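Local coordinates for BF1531-like N-terminal domain-containing protein (Bacteroides fragilis, PDB 3SLR) that is of unknown function but may act on ester bonds, its N-terminal part joining an SGNH-hydrolase-like FkbH domain to a magnesium-binding phosphatase-like domain, at residues A[98-112]-A[144-158]. Residues are numbered along the deposited sequence; the frame is centred on the assembly and turned at random.
Sequences SDLQNKLADDRLDFV and QSSFTYQLTKLNYEL
Gln150 reaches from the first turns of helix 147-158 to the start of helix 104-112, where its OE1 accepts from Ala105 N at 2.8 Å. The bond is nearly straight (166° at the hydrogen) and lies in the plane of the amide carbonyl. Gln150 NE2 turns back to its own segment and donates to Gln144 O at 2.9 Å, so bonds at both ends fix the rotation of the buried amide. The bend of the chain at chi2 (-65°) lays CG and CD against Gln101 O.

Two waters extend this polar patch. One joins Asn102 O, Asp106 N, Gln150 OE1 and Lys153 NZ; the other links Asn102 O, Gln150 NE2 and Lys153 NZ. A third bridges Gln101 OE1 and Ser145 OG, while Gln101 NE2 donates to His93 O.

Lys153 runs fully extended past the methyl of Ala105 and forms a salt bridge, its NZ meeting Asp106 OD1 at 2.9 Å from above the carboxylate plane. A weak bond runs from the same nitrogen to Asp106 OD2.

Apolar contacts continue along both helices. Ala105 CB packs on Leu154 CB, 3.9 Å away, at one of two places where the backbones come close. Leu154 CD1 lies against Leu109 CG at 3.7 Å, the side chains pointing opposite ways as they pass, while Leu109 CD1 presses on Glu157 CB at 3.4 Å. Leu104 CD2 meets Phe147 CE1, and Val112 rests on Leu158 CD2.

The axes approach to 8.8 Å and cross at -30°, both helices running the same way, as expected of neighbouring helices on one face of the parallel sheet of an alpha/beta fold in the FkbH N-terminal domain. Helix 86-94 covers Leu104 and Phe147, with His93 edge-to-face on the Phe147 ring, and Tyr125 of strand 122-126 touches Arg108, Val112 and Leu158.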
# COMPACT_ATOMS: atom_id res chain seq x y z
N SER A 98 35.03 11.29 -1.59
CA SER A 98 34.77 9.90 -1.25
C SER A 98 34.65 9.63 0.25
O SER A 98 33.85 8.81 0.68
CB SER A 98 35.82 8.98 -1.89
OG SER A 98 37.12 9.29 -1.41
N ASP A 99 35.44 10.33 1.06
CA ASP A 99 35.35 10.13 2.51
C ASP A 99 33.95 10.40 3.04
O ASP A 99 33.42 9.62 3.84
CB ASP A 99 36.43 10.92 3.27
CG ASP A 99 36.46 12.40 2.89
OD1 ASP A 99 35.42 12.95 2.47
OD2 ASP A 99 37.54 13.03 3.04
N LEU A 100 33.33 11.48 2.58
CA LEU A 100 31.98 11.81 3.03
C LEU A 100 30.91 10.98 2.33
O LEU A 100 29.87 10.70 2.91
CB LEU A 100 31.69 13.31 2.86
CG LEU A 100 32.07 14.18 4.06
CD1 LEU A 100 33.48 13.87 4.53
CD2 LEU A 100 31.94 15.66 3.71
N GLN A 101 31.18 10.57 1.09
CA GLN A 101 30.24 9.72 0.36
C GLN A 101 30.11 8.38 1.06
O GLN A 101 29.02 7.80 1.12
CB GLN A 101 30.68 9.52 -1.09
CG GLN A 101 30.62 10.79 -1.94
CD GLN A 101 31.16 10.60 -3.34
OE1 GLN A 101 32.12 9.86 -3.56
NE2 GLN A 101 30.55 11.28 -4.31
N ASN A 102 31.22 7.88 1.60
CA ASN A 102 31.22 6.62 2.34
C ASN A 102 30.35 6.68 3.58
O ASN A 102 30.00 5.65 4.16
CB ASN A 102 32.66 6.24 2.73
CG ASN A 102 33.31 5.32 1.74
OD1 ASN A 102 32.73 4.30 1.36
ND2 ASN A 102 34.52 5.67 1.30
N LYS A 103 30.00 7.90 3.99
CA LYS A 103 29.21 8.11 5.19
C LYS A 103 27.79 8.57 4.87
O LYS A 103 27.05 8.96 5.78
CB LYS A 103 29.88 9.16 6.09
CG LYS A 103 31.20 8.71 6.69
CD LYS A 103 31.86 9.83 7.48
CE LYS A 103 33.22 9.39 8.01
NZ LYS A 103 34.08 10.56 8.37
N LEU A 104 27.40 8.55 3.60
CA LEU A 104 26.09 9.08 3.19
C LEU A 104 24.96 8.37 3.93
O LEU A 104 24.16 9.00 4.62
CB LEU A 104 25.88 8.92 1.68
CG LEU A 104 24.64 9.64 1.12
CD1 LEU A 104 24.87 11.14 1.08
CD2 LEU A 104 24.30 9.13 -0.26
N ALA A 105 24.90 7.05 3.79
CA ALA A 105 23.86 6.29 4.47
C ALA A 105 23.94 6.44 5.98
O ALA A 105 22.93 6.69 6.64
CB ALA A 105 23.92 4.83 4.07
N ASP A 106 25.14 6.26 6.54
CA ASP A 106 25.32 6.34 7.99
C ASP A 106 24.82 7.67 8.57
O ASP A 106 24.14 7.69 9.59
CB ASP A 106 26.78 6.12 8.38
CG ASP A 106 27.23 4.68 8.19
OD1 ASP A 106 26.38 3.77 8.25
OD2 ASP A 106 28.45 4.47 8.01
N ASP A 107 25.17 8.77 7.92
CA ASP A 107 24.75 10.08 8.42
C ASP A 107 23.23 10.25 8.40
O ASP A 107 22.63 10.78 9.34
CB ASP A 107 25.40 11.21 7.61
CG ASP A 107 26.90 11.34 7.89
OD1 ASP A 107 27.40 10.75 8.87
OD2 ASP A 107 27.57 12.06 7.12
N ARG A 108 22.61 9.81 7.30
CA ARG A 108 21.17 9.92 7.15
C ARG A 108 20.51 9.03 8.19
O ARG A 108 19.55 9.44 8.86
CB ARG A 108 20.76 9.52 5.72
CG ARG A 108 19.26 9.56 5.42
CD ARG A 108 18.62 10.90 5.79
NE ARG A 108 19.31 12.10 5.27
CZ ARG A 108 19.03 12.71 4.11
NH1 ARG A 108 18.11 12.22 3.29
NH2 ARG A 108 19.70 13.80 3.75
N LEU A 109 21.06 7.83 8.37
CA LEU A 109 20.53 6.90 9.37
C LEU A 109 20.65 7.48 10.77
O LEU A 109 19.74 7.33 11.58
CB LEU A 109 21.24 5.54 9.28
CG LEU A 109 20.92 4.70 8.05
CD1 LEU A 109 21.95 3.60 7.89
CD2 LEU A 109 19.52 4.10 8.18
N ASP A 110 21.75 8.16 11.06
CA ASP A 110 21.89 8.84 12.34
C ASP A 110 20.78 9.87 12.54
O ASP A 110 20.21 9.98 13.64
CB ASP A 110 23.27 9.52 12.47
CG ASP A 110 24.39 8.52 12.74
OD1 ASP A 110 24.09 7.36 13.11
OD2 ASP A 110 25.58 8.90 12.60
N PHE A 111 20.47 10.64 11.50
CA PHE A 111 19.42 11.64 11.64
C PHE A 111 18.07 10.96 11.90
O PHE A 111 17.28 11.41 12.73
CB PHE A 111 19.29 12.53 10.41
CG PHE A 111 18.13 13.47 10.50
CD1 PHE A 111 18.19 14.58 11.34
CD2 PHE A 111 16.96 13.23 9.80
CE1 PHE A 111 17.11 15.43 11.46
CE2 PHE A 111 15.87 14.08 9.91
CZ PHE A 111 15.94 15.19 10.75
N VAL A 112 17.81 9.88 11.17
CA VAL A 112 16.57 9.14 11.37
C VAL A 112 16.44 8.62 12.81
O VAL A 112 15.38 8.75 13.44
CB VAL A 112 16.41 8.01 10.34
CG1 VAL A 112 15.18 7.16 10.66
CG2 VAL A 112 16.31 8.60 8.94
N GLN A 144 31.97 1.07 -2.52
CA GLN A 144 31.22 1.49 -1.34
C GLN A 144 30.74 2.94 -1.40
O GLN A 144 29.66 3.26 -0.90
CB GLN A 144 32.03 1.28 -0.06
CG GLN A 144 31.97 -0.12 0.50
CD GLN A 144 32.41 -0.14 1.95
OE1 GLN A 144 33.60 -0.27 2.25
NE2 GLN A 144 31.45 0.00 2.87
N SER A 145 31.54 3.82 -1.99
CA SER A 145 31.20 5.24 -1.98
C SER A 145 30.18 5.61 -3.07
O SER A 145 29.76 6.76 -3.15
CB SER A 145 32.46 6.09 -2.16
OG SER A 145 33.06 5.82 -3.41
N SER A 146 29.80 4.64 -3.91
CA SER A 146 28.88 4.93 -5.01
C SER A 146 27.49 5.23 -4.47
O SER A 146 27.13 4.79 -3.37
CB SER A 146 28.80 3.77 -6.01
OG SER A 146 28.06 2.68 -5.51
N PHE A 147 26.70 5.99 -5.23
CA PHE A 147 25.35 6.33 -4.78
C PHE A 147 24.49 5.07 -4.71
O PHE A 147 23.69 4.92 -3.79
CB PHE A 147 24.68 7.37 -5.68
CG PHE A 147 23.37 7.91 -5.12
CD1 PHE A 147 23.37 8.79 -4.05
CD2 PHE A 147 22.15 7.52 -5.66
CE1 PHE A 147 22.18 9.29 -3.53
CE2 PHE A 147 20.95 8.02 -5.15
CZ PHE A 147 20.97 8.90 -4.09
N THR A 148 24.65 4.18 -5.68
CA THR A 148 23.88 2.93 -5.70
C THR A 148 24.15 2.07 -4.46
O THR A 148 23.21 1.56 -3.84
CB THR A 148 24.14 2.15 -6.98
OG1 THR A 148 23.39 2.76 -8.05
CG2 THR A 148 23.70 0.70 -6.83
N TYR A 149 25.41 1.93 -4.08
CA TYR A 149 25.73 1.19 -2.86
C TYR A 149 25.16 1.87 -1.60
O TYR A 149 24.50 1.22 -0.79
CB TYR A 149 27.23 0.94 -2.70
CG TYR A 149 27.50 0.03 -1.52
CD1 TYR A 149 27.40 -1.35 -1.64
CD2 TYR A 149 27.78 0.56 -0.27
CE1 TYR A 149 27.62 -2.18 -0.56
CE2 TYR A 149 28.02 -0.26 0.82
CZ TYR A 149 27.93 -1.64 0.67
OH TYR A 149 28.15 -2.48 1.75
N GLN A 150 25.41 3.17 -1.44
CA GLN A 150 24.93 3.89 -0.27
C GLN A 150 23.42 3.84 -0.14
O GLN A 150 22.89 3.68 0.97
CB GLN A 150 25.44 5.33 -0.28
CG GLN A 150 26.94 5.40 -0.03
CD GLN A 150 27.29 4.93 1.38
OE1 GLN A 150 26.64 5.33 2.36
NE2 GLN A 150 28.29 4.06 1.48
N LEU A 151 22.71 3.96 -1.26
CA LEU A 151 21.25 3.93 -1.20
C LEU A 151 20.70 2.55 -0.82
O LEU A 151 19.74 2.44 -0.08
CB LEU A 151 20.64 4.39 -2.53
CG LEU A 151 19.23 4.94 -2.31
CD1 LEU A 151 19.36 6.22 -1.51
CD2 LEU A 151 18.52 5.23 -3.63
N THR A 152 21.33 1.50 -1.34
CA THR A 152 20.95 0.13 -1.03
C THR A 152 21.17 -0.17 0.45
O THR A 152 20.32 -0.77 1.12
CB THR A 152 21.73 -0.85 -1.92
OG1 THR A 152 21.51 -0.50 -3.29
CG2 THR A 152 21.28 -2.30 -1.67
N LYS A 153 22.32 0.25 0.97
CA LYS A 153 22.60 0.16 2.40
C LYS A 153 21.56 0.94 3.21
O LYS A 153 21.00 0.43 4.19
CB LYS A 153 24.01 0.71 2.69
CG LYS A 153 24.34 0.86 4.18
CD LYS A 153 25.78 1.35 4.37
CE LYS A 153 26.05 1.75 5.83
NZ LYS A 153 27.47 2.18 6.02
N LEU A 154 21.32 2.19 2.81
CA LEU A 154 20.35 3.04 3.51
C LEU A 154 18.96 2.39 3.61
O LEU A 154 18.37 2.35 4.68
CB LEU A 154 20.26 4.40 2.83
CG LEU A 154 19.26 5.44 3.35
CD1 LEU A 154 19.49 5.74 4.83
CD2 LEU A 154 19.38 6.72 2.53
N ASN A 155 18.44 1.87 2.49
CA ASN A 155 17.08 1.32 2.51
C ASN A 155 17.00 0.08 3.39
O ASN A 155 15.98 -0.16 4.06
CB ASN A 155 16.58 1.01 1.10
CG ASN A 155 16.02 2.23 0.42
OD1 ASN A 155 15.33 3.03 1.05
ND2 ASN A 155 16.34 2.41 -0.86
N TYR A 156 18.06 -0.71 3.38
CA TYR A 156 18.13 -1.91 4.22
C TYR A 156 18.12 -1.53 5.70
O TYR A 156 17.31 -2.04 6.47
CB TYR A 156 19.36 -2.75 3.88
CG TYR A 156 19.60 -3.90 4.84
CD1 TYR A 156 18.68 -4.95 4.96
CD2 TYR A 156 20.74 -3.94 5.64
CE1 TYR A 156 18.90 -5.99 5.85
CE2 TYR A 156 20.97 -4.98 6.52
CZ TYR A 156 20.04 -6.00 6.62
OH TYR A 156 20.29 -7.02 7.51
N GLU A 157 19.00 -0.61 6.09
CA GLU A 157 19.08 -0.21 7.49
C GLU A 157 17.83 0.53 7.97
O GLU A 157 17.47 0.45 9.13
CB GLU A 157 20.34 0.62 7.75
CG GLU A 157 21.64 -0.15 7.55
CD GLU A 157 21.77 -1.37 8.46
OE1 GLU A 157 20.98 -1.52 9.42
OE2 GLU A 157 22.69 -2.18 8.21
N LEU A 158 17.17 1.26 7.07
CA LEU A 158 15.91 1.90 7.41
C LEU A 158 14.90 0.86 7.85
O LEU A 158 14.12 1.09 8.78
CB LEU A 158 15.34 2.69 6.23
CG LEU A 158 15.85 4.10 6.02
CD1 LEU A 158 15.29 4.63 4.70
CD2 LEU A 158 15.45 5.00 7.19
O HOH W 1 32.22 7.76 -5.15
O HOH W 2 27.36 5.08 4.95
O HOH W 3 29.59 2.83 3.66